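Local coordinates for putative isomerase (PDB 2OQH), which probably dehydrates D-glucarate to 5-dehydro-4-deoxy-D-glucarate, as a TIM-barrel member of the enolase superfamily, at residues A[6-11]-A[66-71]; A[12-17]-A[30-35]; A[125-130]-A[342-347]; A[181-186]-A[215-220]; A[202-207]-A[224-229]. All coordinates share one frame; numbering follows the deposited sequence.

Contact 1. Residues A[6-11]-A[66-71]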
# COMPACT_ATOMS: atom_id res chain seq x y z
N THR A 6 25.32 0.01 14.00
CA THR A 6 26.53 0.82 13.84
C THR A 6 26.30 1.99 12.89
O THR A 6 26.86 3.08 13.08
CB THR A 6 27.70 -0.02 13.29
OG1 THR A 6 27.26 -0.76 12.15
CG2 THR A 6 28.21 -0.98 14.36
N ASP A 7 25.48 1.77 11.87
CA ASP A 7 25.23 2.83 10.89
C ASP A 7 23.83 2.82 10.31
O ASP A 7 23.21 1.76 10.17
CB ASP A 7 26.23 2.71 9.73
CG ASP A 7 27.68 2.79 10.20
OD1 ASP A 7 28.16 3.90 10.51
OD2 ASP A 7 28.32 1.72 10.26
N VAL A 8 23.36 4.01 9.96
CA VAL A 8 22.05 4.21 9.35
C VAL A 8 22.30 5.16 8.19
O VAL A 8 22.54 6.35 8.39
CB VAL A 8 21.05 4.89 10.32
CG1 VAL A 8 19.70 5.04 9.63
CG2 VAL A 8 20.91 4.08 11.59
N ASP A 9 22.26 4.63 6.97
CA ASP A 9 22.50 5.44 5.78
C ASP A 9 21.25 5.61 4.94
O ASP A 9 20.47 4.66 4.77
CB ASP A 9 23.62 4.82 4.96
CG ASP A 9 24.95 4.84 5.69
OD1 ASP A 9 25.43 5.96 5.97
OD2 ASP A 9 25.49 3.76 5.98
N VAL A 10 21.06 6.81 4.41
CA VAL A 10 19.87 7.10 3.63
C VAL A 10 20.17 7.63 2.23
O VAL A 10 21.03 8.50 2.06
CB VAL A 10 18.99 8.15 4.36
CG1 VAL A 10 17.61 8.19 3.74
CG2 VAL A 10 18.92 7.82 5.85
N TRP A 11 19.47 7.08 1.24
CA TRP A 11 19.63 7.50 -0.15
C TRP A 11 18.25 7.85 -0.68
O TRP A 11 17.26 7.28 -0.26
CB TRP A 11 20.16 6.36 -1.02
CG TRP A 11 21.57 5.92 -0.77
CD1 TRP A 11 22.71 6.38 -1.38
CD2 TRP A 11 22.00 4.88 0.12
NE1 TRP A 11 23.81 5.69 -0.93
CE2 TRP A 11 23.40 4.76 -0.01
CE3 TRP A 11 21.33 4.03 1.02
CZ2 TRP A 11 24.14 3.82 0.73
CZ3 TRP A 11 22.08 3.10 1.75
CH2 TRP A 11 23.46 3.00 1.60
N ASP A 66 19.85 8.66 17.03
CA ASP A 66 19.16 7.97 18.12
C ASP A 66 19.17 6.44 18.02
O ASP A 66 18.87 5.76 19.00
CB ASP A 66 17.71 8.47 18.23
CG ASP A 66 17.60 9.89 18.79
OD1 ASP A 66 18.19 10.17 19.86
OD2 ASP A 66 16.90 10.72 18.17
N LEU A 67 19.50 5.90 16.85
CA LEU A 67 19.53 4.45 16.65
C LEU A 67 20.90 3.81 16.82
O LEU A 67 21.00 2.59 16.98
CB LEU A 67 19.01 4.08 15.26
CG LEU A 67 17.52 4.25 14.96
CD1 LEU A 67 17.33 4.57 13.49
CD2 LEU A 67 16.78 2.99 15.35
N ILE A 68 21.95 4.61 16.76
CA ILE A 68 23.29 4.06 16.90
C ILE A 68 23.52 3.47 18.30
O ILE A 68 23.38 4.16 19.30
CB ILE A 68 24.35 5.13 16.62
CG1 ILE A 68 24.16 5.66 15.19
CG2 ILE A 68 25.76 4.55 16.78
CD1 ILE A 68 24.16 4.56 14.12
N GLY A 69 23.86 2.19 18.35
CA GLY A 69 24.10 1.55 19.63
C GLY A 69 22.91 0.77 20.15
O GLY A 69 22.99 0.12 21.19
N THR A 70 21.80 0.84 19.42
CA THR A 70 20.59 0.12 19.80
C THR A 70 20.49 -1.19 19.03
O THR A 70 21.12 -1.37 17.99
CB THR A 70 19.32 0.93 19.51
OG1 THR A 70 19.20 1.14 18.09
CG2 THR A 70 19.37 2.28 20.21
N SER A 71 19.69 -2.10 19.56
CA SER A 71 19.47 -3.38 18.91
C SER A 71 18.37 -3.23 17.87
O SER A 71 17.41 -2.50 18.10
CB SER A 71 19.05 -4.42 19.96
OG SER A 71 18.60 -5.61 19.34

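Contact 2. Residues A[12-17]-A[30-35]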
# COMPACT_ATOMS: atom_id res chain seq x y z
N VAL A 12 18.20 8.81 -1.60
CA VAL A 12 16.95 9.18 -2.25
C VAL A 12 17.22 8.80 -3.70
O VAL A 12 18.26 9.16 -4.25
CB VAL A 12 16.65 10.69 -2.16
CG1 VAL A 12 15.41 11.02 -2.98
CG2 VAL A 12 16.41 11.08 -0.71
N VAL A 13 16.31 8.05 -4.31
CA VAL A 13 16.51 7.61 -5.68
C VAL A 13 15.30 7.82 -6.58
O VAL A 13 14.17 7.93 -6.10
CB VAL A 13 16.88 6.12 -5.70
CG1 VAL A 13 18.11 5.86 -4.85
CG2 VAL A 13 15.71 5.30 -5.17
N ASN A 14 15.56 7.89 -7.88
CA ASN A 14 14.53 8.07 -8.90
C ASN A 14 14.58 6.83 -9.78
O ASN A 14 15.63 6.52 -10.34
CB ASN A 14 14.83 9.28 -9.79
CG ASN A 14 14.59 10.61 -9.10
OD1 ASN A 14 14.19 10.66 -7.94
ND2 ASN A 14 14.85 11.70 -9.82
N LEU A 15 13.48 6.10 -9.89
CA LEU A 15 13.47 4.92 -10.74
C LEU A 15 12.40 5.10 -11.80
O LEU A 15 11.35 5.70 -11.54
CB LEU A 15 13.21 3.64 -9.94
CG LEU A 15 14.43 3.13 -9.16
CD1 LEU A 15 14.67 4.02 -7.96
CD2 LEU A 15 14.18 1.71 -8.71
N PRO A 16 12.65 4.58 -13.01
CA PRO A 16 11.70 4.68 -14.11
C PRO A 16 10.48 3.79 -13.90
O PRO A 16 10.55 2.78 -13.19
CB PRO A 16 12.54 4.23 -15.31
CG PRO A 16 13.38 3.14 -14.71
CD PRO A 16 13.84 3.79 -13.41
N LEU A 17 9.37 4.17 -14.52
CA LEU A 17 8.14 3.40 -14.44
C LEU A 17 7.62 3.19 -15.85
O LEU A 17 7.75 4.07 -16.70
CB LEU A 17 7.09 4.14 -13.62
CG LEU A 17 7.40 4.33 -12.13
CD1 LEU A 17 6.36 5.27 -11.53
CD2 LEU A 17 7.40 2.98 -11.43
N GLY A 30 8.26 8.68 -13.99
CA GLY A 30 9.27 8.25 -13.04
C GLY A 30 8.78 8.34 -11.61
O GLY A 30 7.74 8.96 -11.33
N GLU A 31 9.53 7.75 -10.68
CA GLU A 31 9.14 7.77 -9.28
C GLU A 31 10.33 7.98 -8.33
O GLU A 31 11.45 7.53 -8.59
CB GLU A 31 8.43 6.46 -8.94
CG GLU A 31 8.00 6.32 -7.51
CD GLU A 31 7.25 5.04 -7.27
OE1 GLU A 31 6.00 5.03 -7.44
OE2 GLU A 31 7.91 4.03 -6.94
N THR A 32 10.08 8.66 -7.22
CA THR A 32 11.12 8.92 -6.24
C THR A 32 10.85 8.16 -4.94
O THR A 32 9.72 8.14 -4.45
CB THR A 32 11.21 10.44 -5.95
OG1 THR A 32 11.62 11.13 -7.14
CG2 THR A 32 12.22 10.72 -4.85
N ARG A 33 11.89 7.52 -4.40
CA ARG A 33 11.78 6.75 -3.17
C ARG A 33 13.01 6.94 -2.28
O ARG A 33 14.10 7.22 -2.77
CB ARG A 33 11.65 5.25 -3.49
CG ARG A 33 10.54 4.90 -4.48
CD ARG A 33 9.16 5.05 -3.87
NE ARG A 33 8.93 4.08 -2.80
CZ ARG A 33 7.76 3.88 -2.21
NH1 ARG A 33 6.70 4.58 -2.59
NH2 ARG A 33 7.63 2.97 -1.25
N THR A 34 12.82 6.78 -0.97
CA THR A 34 13.91 6.91 -0.01
C THR A 34 14.30 5.50 0.44
O THR A 34 13.44 4.71 0.84
CB THR A 34 13.48 7.73 1.23
OG1 THR A 34 13.32 9.10 0.87
CG2 THR A 34 14.52 7.61 2.34
N VAL A 35 15.59 5.18 0.36
CA VAL A 35 16.07 3.86 0.77
C VAL A 35 16.96 4.00 1.99
O VAL A 35 17.78 4.92 2.08
CB VAL A 35 16.88 3.18 -0.35
CG1 VAL A 35 17.27 1.78 0.08
CG2 VAL A 35 16.06 3.14 -1.63

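Contact 3. Residues A[125-130]-A[342-347]. With SO4 (sulfate ion), chain E.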
# COMPACT_ATOMS: atom_id res chain seq x y z
N ARG A 125 -0.62 -18.23 3.33
CA ARG A 125 -0.81 -18.18 1.89
C ARG A 125 0.56 -17.85 1.27
O ARG A 125 1.36 -17.13 1.86
CB ARG A 125 -1.85 -17.12 1.49
CG ARG A 125 -1.49 -15.67 1.79
CD ARG A 125 -2.58 -14.75 1.24
NE ARG A 125 -3.89 -14.96 1.88
CZ ARG A 125 -4.19 -14.54 3.10
NH1 ARG A 125 -3.30 -13.88 3.82
NH2 ARG A 125 -5.40 -14.78 3.61
N ASP A 126 0.83 -18.38 0.08
CA ASP A 126 2.12 -18.14 -0.57
C ASP A 126 2.03 -17.25 -1.80
O ASP A 126 3.05 -16.75 -2.29
CB ASP A 126 2.78 -19.47 -0.94
CG ASP A 126 1.97 -20.26 -1.94
OD1 ASP A 126 0.73 -20.33 -1.79
OD2 ASP A 126 2.57 -20.83 -2.89
N GLU A 127 0.81 -17.04 -2.30
CA GLU A 127 0.59 -16.21 -3.47
C GLU A 127 -0.31 -15.03 -3.10
O GLU A 127 -1.32 -15.19 -2.42
CB GLU A 127 -0.06 -17.02 -4.59
CG GLU A 127 0.86 -18.06 -5.20
CD GLU A 127 2.11 -17.44 -5.79
OE1 GLU A 127 1.98 -16.46 -6.55
OE2 GLU A 127 3.22 -17.94 -5.50
N VAL A 128 0.07 -13.85 -3.57
CA VAL A 128 -0.67 -12.63 -3.27
C VAL A 128 -1.25 -11.94 -4.50
O VAL A 128 -0.52 -11.28 -5.24
CB VAL A 128 0.21 -11.60 -2.56
CG1 VAL A 128 -0.59 -10.35 -2.26
CG2 VAL A 128 0.77 -12.20 -1.29
N PRO A 129 -2.56 -12.08 -4.73
CA PRO A 129 -3.23 -11.46 -5.88
C PRO A 129 -3.16 -9.93 -5.81
O PRO A 129 -3.21 -9.34 -4.73
CB PRO A 129 -4.67 -11.96 -5.75
CG PRO A 129 -4.54 -13.24 -4.99
CD PRO A 129 -3.52 -12.89 -3.95
N ILE A 130 -3.03 -9.29 -6.97
CA ILE A 130 -2.99 -7.83 -7.00
C ILE A 130 -4.09 -7.27 -7.88
O ILE A 130 -4.73 -8.00 -8.63
CB ILE A 130 -1.61 -7.29 -7.46
CG1 ILE A 130 -1.32 -7.73 -8.90
CG2 ILE A 130 -0.53 -7.79 -6.51
CD1 ILE A 130 -0.09 -7.08 -9.47
N ASN A 342 0.64 -14.05 -13.69
CA ASN A 342 -0.79 -14.30 -13.73
C ASN A 342 -1.56 -13.57 -12.62
O ASN A 342 -2.34 -14.17 -11.89
CB ASN A 342 -1.00 -15.82 -13.65
CG ASN A 342 -2.45 -16.22 -13.73
OD1 ASN A 342 -3.22 -15.71 -14.54
ND2 ASN A 342 -2.84 -17.17 -12.88
N GLY A 343 -1.32 -12.26 -12.49
CA GLY A 343 -2.01 -11.46 -11.49
C GLY A 343 -1.69 -11.69 -10.01
O GLY A 343 -2.39 -11.18 -9.14
N ARG A 344 -0.63 -12.44 -9.73
CA ARG A 344 -0.26 -12.72 -8.34
C ARG A 344 1.25 -12.57 -8.10
O ARG A 344 2.07 -12.84 -8.99
CB ARG A 344 -0.67 -14.15 -7.97
CG ARG A 344 -2.11 -14.52 -8.31
CD ARG A 344 -2.47 -15.89 -7.75
NE ARG A 344 -1.60 -16.94 -8.28
CZ ARG A 344 -1.52 -18.18 -7.80
NH1 ARG A 344 -2.26 -18.55 -6.75
NH2 ARG A 344 -0.70 -19.06 -8.37
N LEU A 345 1.61 -12.13 -6.90
CA LEU A 345 3.01 -11.96 -6.52
C LEU A 345 3.38 -13.09 -5.57
O LEU A 345 2.60 -13.43 -4.68
CB LEU A 345 3.23 -10.62 -5.82
CG LEU A 345 3.27 -9.37 -6.70
CD1 LEU A 345 3.15 -8.13 -5.83
CD2 LEU A 345 4.57 -9.34 -7.48
N ARG A 346 4.55 -13.68 -5.77
CA ARG A 346 4.98 -14.75 -4.89
C ARG A 346 5.77 -14.14 -3.75
O ARG A 346 6.56 -13.22 -3.95
CB ARG A 346 5.84 -15.76 -5.66
CG ARG A 346 6.22 -16.99 -4.83
CD ARG A 346 6.83 -18.07 -5.70
NE ARG A 346 8.13 -17.66 -6.24
CZ ARG A 346 8.72 -18.25 -7.28
NH1 ARG A 346 8.13 -19.27 -7.89
NH2 ARG A 346 9.91 -17.81 -7.69
N VAL A 347 5.54 -14.64 -2.54
CA VAL A 347 6.24 -14.14 -1.37
C VAL A 347 7.68 -14.65 -1.34
O VAL A 347 7.91 -15.86 -1.33
CB VAL A 347 5.54 -14.59 -0.08
CG1 VAL A 347 6.14 -13.87 1.11
CG2 VAL A 347 4.04 -14.32 -0.17
S SO4 E . -6.75 -17.13 0.85
O1 SO4 E . -7.11 -15.70 0.89
O2 SO4 E . -7.08 -17.76 2.14
O3 SO4 E . -5.29 -17.26 0.60
O4 SO4 E . -7.50 -17.80 -0.22
O HOH W 1 3.53 -15.47 -8.39
O HOH W 2 -5.28 -10.82 -9.26

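Contact 4. Residues A[181-186]-A[215-220]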
# COMPACT_ATOMS: atom_id res chain seq x y z
N ILE A 181 -18.88 4.77 -16.51
CA ILE A 181 -17.74 3.91 -16.77
C ILE A 181 -17.89 2.56 -16.08
O ILE A 181 -17.72 1.51 -16.70
CB ILE A 181 -16.43 4.57 -16.29
CG1 ILE A 181 -16.12 5.77 -17.16
CG2 ILE A 181 -15.29 3.56 -16.32
CD1 ILE A 181 -14.94 6.57 -16.68
N LEU A 182 -18.20 2.60 -14.78
CA LEU A 182 -18.36 1.37 -14.01
C LEU A 182 -19.42 0.44 -14.59
O LEU A 182 -19.25 -0.78 -14.60
CB LEU A 182 -18.66 1.71 -12.55
CG LEU A 182 -17.52 2.44 -11.83
CD1 LEU A 182 -18.00 2.99 -10.50
CD2 LEU A 182 -16.34 1.48 -11.65
N ARG A 183 -20.52 1.01 -15.08
CA ARG A 183 -21.59 0.21 -15.66
C ARG A 183 -21.06 -0.54 -16.88
O ARG A 183 -21.33 -1.73 -17.05
CB ARG A 183 -22.77 1.09 -16.08
CG ARG A 183 -23.62 1.57 -14.92
CD ARG A 183 -24.59 2.65 -15.35
NE ARG A 183 -25.50 3.01 -14.26
CZ ARG A 183 -26.25 4.10 -14.24
NH1 ARG A 183 -26.21 4.96 -15.26
NH2 ARG A 183 -27.04 4.34 -13.20
N ALA A 184 -20.31 0.17 -17.72
CA ALA A 184 -19.73 -0.41 -18.93
C ALA A 184 -18.73 -1.50 -18.57
O ALA A 184 -18.76 -2.59 -19.13
CB ALA A 184 -19.04 0.68 -19.74
N VAL A 185 -17.84 -1.20 -17.62
CA VAL A 185 -16.85 -2.18 -17.21
C VAL A 185 -17.51 -3.43 -16.66
O VAL A 185 -17.14 -4.54 -17.03
CB VAL A 185 -15.88 -1.59 -16.16
CG1 VAL A 185 -14.93 -2.68 -15.66
CG2 VAL A 185 -15.10 -0.46 -16.77
N ARG A 186 -18.50 -3.26 -15.79
CA ARG A 186 -19.20 -4.39 -15.20
C ARG A 186 -19.91 -5.23 -16.26
O ARG A 186 -19.90 -6.46 -16.20
CB ARG A 186 -20.23 -3.92 -14.16
CG ARG A 186 -21.17 -5.03 -13.68
CD ARG A 186 -20.39 -6.18 -13.06
NE ARG A 186 -19.94 -5.88 -11.70
CZ ARG A 186 -18.91 -6.48 -11.11
NH1 ARG A 186 -18.20 -7.40 -11.76
NH2 ARG A 186 -18.60 -6.17 -9.86
N GLU A 215 -25.15 0.38 -6.69
CA GLU A 215 -25.54 -0.83 -5.97
C GLU A 215 -25.85 -2.00 -6.90
O GLU A 215 -25.61 -3.15 -6.55
CB GLU A 215 -26.76 -0.57 -5.09
CG GLU A 215 -26.59 0.56 -4.09
CD GLU A 215 -27.76 0.70 -3.13
OE1 GLU A 215 -28.92 0.51 -3.56
OE2 GLU A 215 -27.52 1.01 -1.95
N GLU A 216 -26.40 -1.72 -8.08
CA GLU A 216 -26.74 -2.80 -9.01
C GLU A 216 -25.53 -3.46 -9.68
O GLU A 216 -25.67 -4.46 -10.38
CB GLU A 216 -27.70 -2.28 -10.08
CG GLU A 216 -27.13 -1.17 -10.94
CD GLU A 216 -28.09 -0.73 -12.04
OE1 GLU A 216 -27.69 0.13 -12.85
OE2 GLU A 216 -29.24 -1.23 -12.09
N LEU A 217 -24.33 -2.92 -9.44
CA LEU A 217 -23.10 -3.46 -10.03
C LEU A 217 -22.34 -4.38 -9.06
O LEU A 217 -21.33 -4.98 -9.43
CB LEU A 217 -22.19 -2.30 -10.47
CG LEU A 217 -22.85 -1.25 -11.37
CD1 LEU A 217 -21.86 -0.16 -11.71
CD2 LEU A 217 -23.37 -1.90 -12.64
N ASP A 218 -22.84 -4.50 -7.83
CA ASP A 218 -22.23 -5.33 -6.80
C ASP A 218 -20.70 -5.20 -6.72
O ASP A 218 -19.96 -6.17 -6.90
CB ASP A 218 -22.62 -6.80 -7.01
CG ASP A 218 -22.16 -7.70 -5.88
OD1 ASP A 218 -22.23 -7.27 -4.70
OD2 ASP A 218 -21.73 -8.83 -6.16
N LEU A 219 -20.24 -3.99 -6.44
CA LEU A 219 -18.81 -3.72 -6.34
C LEU A 219 -18.24 -4.32 -5.06
O LEU A 219 -18.93 -4.41 -4.05
CB LEU A 219 -18.57 -2.21 -6.31
CG LEU A 219 -19.23 -1.35 -7.39
CD1 LEU A 219 -19.01 0.12 -7.06
CD2 LEU A 219 -18.65 -1.70 -8.75
N GLU A 220 -16.98 -4.73 -5.10
CA GLU A 220 -16.35 -5.27 -3.91
C GLU A 220 -16.42 -4.18 -2.84
O GLU A 220 -16.73 -4.46 -1.68
CB GLU A 220 -14.90 -5.67 -4.18
CG GLU A 220 -14.17 -6.16 -2.95
CD GLU A 220 -12.83 -6.78 -3.29
OE1 GLU A 220 -12.29 -6.47 -4.38
OE2 GLU A 220 -12.31 -7.56 -2.46
O HOH W 3 -17.17 -6.94 -7.44

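Contact 5. Residues A[202-207]-A[224-229]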
# COMPACT_ATOMS: atom_id res chain seq x y z
N TRP A 202 -15.82 13.31 -4.17
CA TRP A 202 -17.26 13.55 -4.23
C TRP A 202 -17.81 14.13 -2.93
O TRP A 202 -17.30 13.83 -1.85
CB TRP A 202 -18.04 12.25 -4.49
CG TRP A 202 -17.68 11.48 -5.71
CD1 TRP A 202 -17.00 11.92 -6.81
CD2 TRP A 202 -18.05 10.13 -5.99
NE1 TRP A 202 -16.93 10.92 -7.75
CE2 TRP A 202 -17.58 9.81 -7.28
CE3 TRP A 202 -18.76 9.15 -5.27
CZ2 TRP A 202 -17.78 8.56 -7.87
CZ3 TRP A 202 -18.96 7.89 -5.86
CH2 TRP A 202 -18.47 7.61 -7.14
N SER A 203 -18.86 14.93 -3.05
CA SER A 203 -19.51 15.52 -1.88
C SER A 203 -20.34 14.39 -1.29
O SER A 203 -20.56 13.37 -1.94
CB SER A 203 -20.43 16.66 -2.30
OG SER A 203 -21.54 16.17 -3.04
N VAL A 204 -20.81 14.55 -0.06
CA VAL A 204 -21.62 13.50 0.54
C VAL A 204 -22.91 13.25 -0.24
O VAL A 204 -23.26 12.10 -0.51
CB VAL A 204 -21.94 13.80 2.01
CG1 VAL A 204 -22.78 12.68 2.59
CG2 VAL A 204 -20.64 13.95 2.81
N PRO A 205 -23.64 14.33 -0.61
CA PRO A 205 -24.89 14.16 -1.36
C PRO A 205 -24.67 13.46 -2.70
O PRO A 205 -25.48 12.64 -3.11
CB PRO A 205 -25.38 15.60 -1.54
CG PRO A 205 -24.88 16.29 -0.31
CD PRO A 205 -23.46 15.74 -0.21
N ASP A 206 -23.57 13.79 -3.38
CA ASP A 206 -23.27 13.16 -4.65
C ASP A 206 -22.80 11.72 -4.45
O ASP A 206 -22.98 10.87 -5.32
CB ASP A 206 -22.20 13.94 -5.43
CG ASP A 206 -22.74 15.21 -6.06
OD1 ASP A 206 -23.86 15.17 -6.62
OD2 ASP A 206 -22.05 16.25 -6.01
N SER A 207 -22.20 11.45 -3.29
CA SER A 207 -21.74 10.10 -2.98
C SER A 207 -22.93 9.17 -2.76
O SER A 207 -22.90 8.00 -3.13
CB SER A 207 -20.84 10.10 -1.73
OG SER A 207 -19.60 10.74 -2.00
N ASP A 224 -13.22 5.49 -0.39
CA ASP A 224 -13.15 6.93 -0.13
C ASP A 224 -13.94 7.86 -1.06
O ASP A 224 -13.36 8.75 -1.68
CB ASP A 224 -11.68 7.38 -0.14
CG ASP A 224 -10.91 6.87 1.05
OD1 ASP A 224 -11.38 7.09 2.19
OD2 ASP A 224 -9.84 6.26 0.86
N PRO A 225 -15.26 7.67 -1.16
CA PRO A 225 -15.99 8.58 -2.05
C PRO A 225 -15.99 10.04 -1.58
O PRO A 225 -16.01 10.96 -2.40
CB PRO A 225 -17.40 7.99 -2.08
CG PRO A 225 -17.51 7.27 -0.73
CD PRO A 225 -16.15 6.63 -0.61
N CYS A 226 -15.94 10.24 -0.27
CA CYS A 226 -15.97 11.58 0.31
C CYS A 226 -14.96 11.76 1.44
O CYS A 226 -14.33 10.80 1.86
CB CYS A 226 -17.37 11.89 0.84
SG CYS A 226 -17.87 10.79 2.20
N VAL A 227 -14.83 12.99 1.93
CA VAL A 227 -13.89 13.30 3.00
C VAL A 227 -14.43 13.11 4.41
O VAL A 227 -15.61 13.30 4.66
CB VAL A 227 -13.40 14.76 2.90
CG1 VAL A 227 -12.77 15.02 1.55
CG2 VAL A 227 -14.56 15.70 3.12
N GLY A 228 -13.53 12.74 5.33
CA GLY A 228 -13.87 12.60 6.73
C GLY A 228 -14.73 11.45 7.24
O GLY A 228 -15.55 10.89 6.53
N ILE A 229 -14.52 11.13 8.51
CA ILE A 229 -15.26 10.07 9.17
C ILE A 229 -16.74 10.43 9.16
O ILE A 229 -17.59 9.56 8.96
CB ILE A 229 -14.79 9.90 10.64
CG1 ILE A 229 -13.37 9.32 10.67
CG2 ILE A 229 -15.75 9.01 11.41
CD1 ILE A 229 -12.78 9.24 12.06
O HOH W 4 -16.33 14.98 0.49

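Contact 1. Residues A[6-11]-A[66-71]
Residues 6-11 run extended as part of strand 5-15, while residues 66-71 form an irregular loop whose type II turn, from Leu67 to Thr70, comes closest at Ile68, its CA 5.5 Å from Thr6 CA. No hydrogen bond joins the two segments. The turn is closed from within: Leu67 O accepts both Thr70 N, at 3.1 Å, and Thr70 OG1, at 2.6 Å, the hydroxyl lying in the carbonyl plane on a lone pair. Gly69 suits its corner because its phi of 98° would jam a CB against the preceding carbonyl oxygen. On the strand, Thr6 and Asp7 both face Arg39 in a classic beta bulge.

Ile68 does most of the touching. With CG1 anti to the carbonyl carbon, its CD1 methyl reaches back to Thr6 O, at 3.2 Å, and to Val8 CG2, at 4.1 Å. That same valine methyl meets CD1 of Leu67, the first residue of the turn, the side chains crossing at about a right angle. Between the two segments, then, shape and methyls withdrawn from water do the work, while a backbone bond of Gly69 with Ile5, just before the segment, pins the turn to the strand's start in the N-terminal domain.

Contact 2. Residues A[12-17]-A[30-35]
The firm part of this antiparallel pairing, between the first two strands of the three-stranded sheet 5-15, 31-40, 45-51 in the N-terminal domain of the enolase-superfamily fold, is a ladder of four backbone hydrogen bonds. Val13 and Arg33 exchange two, Val13 N to Arg33 O at 2.8 Å being nearly straight at 172°, and Leu15 and Glu31 exchange two more. All four donors approach nearly along the C=O axis. At the non-hydrogen-bonded pair of Asn14 and Thr32 between them, Thr32 CA comes 3.2 Å from Val13 O in a CA-H...O contact. Beta-branched residues suit such extended chain: Val12 CG1, anti to its backbone N, packs on Thr32 CG2 at 3.7 Å, while Thr32 OG1 lies alongside the Asn14 side chain, both pointing the same way. An alanine in place of Thr32 would remove both branches and would probably loosen the packing on Val12 and the polar neighbourhood of Asn14.

The pairing frays toward exposed Gly30, which follows an unmodelled loop. Here backbone pairing has ended, though Leu17 CD1 still packs closely, at 3.5 Å, on Glu31 CB, the aliphatic root of an extended acidic side chain.

Helix 54-63 packs on Val12 and Thr34, at one end of their face. On the face of Val13 and Leu15, helix 359-368 packs on Val13, Leu302 touches Leu15 and Glu31, and Arg33 turns away to a salt bridge with Glu49 of strand 45-51.

Contact 3. Residues A[125-130]-A[342-347]
Four backbone hydrogen bonds join the segments, the shortest exchanged between Val128 and Leu345; Val128 N lies 2.8 Å from Leu345 O. They pair strand 127-134 of the TIM-type barrel with the short antiparallel strand 344-346. Ile130 N to Gly343 O, at 2.9 Å, continues the ladder, and a positive phi suits Gly343. Pro129, in a non-hydrogen-bonded pair, needs no N-H toward residues 342-347.

Outward, Arg344 bends at chi3 to lay one guanidinium face over Glu127, with Arg344 NH1 3.4 Å from Glu127 CB. Glu127 OE1 is 4.0 Å from Arg344 NE with no N-H pointing at it, so any attraction is probably one of charge. An alanine in place of Arg344 would probably uncover the Glu127 methylenes and lose this nearby positive charge. On the face of Val128 and Leu345, Ile130 CG2 meets Leu345 CD1 at 3.8 Å. Arg125, whose NH1 and NH2 bond Thr316 O and Pro317 O, turns its guanidinium edge to a sulfate ion: Arg125 NE donates to sulfate O3 at 3.0 Å.

Contact 4. Residues A[181-186]-A[215-220]
Leu217 and Arg186 bury the most surface here, and they slide past each other in opposite directions. Leu217, its CG anti to the carbonyl carbon, spreads two methyls on the helix: Leu217 CD1 sits 3.8 Å from Leu182 CB, and Leu217 CD2 packs 4.0 Å from Arg186 CG. A branched aliphatic tip suits a surface made of Leu182 and the methylenes of Arg183 and Arg186.

Arg186 bends at chi2 and chi3, so that its guanidinium edge meets the loop backbone. NE donates to Leu217 O at 2.8 Å, on a lone pair though bent at 139°, and NH2 adds a weak second bond. NH2 also donates to a water that in turn donates to Asp218 O. A long side chain with several N-H groups suits this, since NH1 also bonds Leu189 O and Val192 O. Arg183 NE, buried without a hydrogen-bond partner, has only a long salt bridge, 3.9 Å, to Glu216 OE1.

In successive beta-alpha units of the TIM barrel, the contact ties outer helix 175-188 to the loop between helix 204-214 and strand 221-223.

Contact 5. Residues A[202-207]-A[224-229]
One direct hydrogen bond crosses between the segments: Trp202 N donates to Pro225 O at 2.9 Å, nearly along the C=O axis although its N-H...O angle is only 139°. A water provides a second bridge, donating to Trp202 O and accepting from Val227 N. The indole nitrogen, NE1, bonds away from here, to Thr172 O and Asp178 OD2.

Within residues 202-207, polar side chains begin the helix. Ser203 is its N-cap: Ser203 OG accepts Asp206 N at 3.1 Å and donates to Asp206 OD2, reaching that oxygen from above the carboxylate plane. Ser203 O is gripped twice by Ser207, through its N and, at 2.8 Å, its OG. Small hydroxyl residues suit both places.

Van der Waals contacts make up the rest. Pro225 CB lies 3.7 Å from Trp202 CE3, the side chains crossing at about a right angle, and 3.5 Å from Ser207 OG, which sits in plane at the indole edge. Cys226 CB comes 3.3 Å from Trp202 O.

The arrangement is that of adjacent beta-alpha units in a TIM barrel: the segments follow strands 193-197 and 221-223, at the strand ends where enolase-superfamily barrels carry their active site.

In the fold
Contacts 1 and 2 share strand 5-15 and lie in the N-terminal domain, centres 22 Å apart; contact 2 is nested within the loop closed by contact 1, and Trp11 O probably bonds Val35 N between them. Contact 3 opens later and spans nearly the whole barrel sequence, bringing a late strand back to strand 127-134. Nested inside it, contacts 4 and 5 alternate along the chain, 18 Å apart by centres, and lie at the two ends of helix 204-214, contact 5 at its start and contact 4 in the loop after it. Contacts 1 and 4 stand about 49 Å apart by centres. The set thus runs from N-terminal sheet to far barrel wall, the two-part architecture of the enolase superfamily.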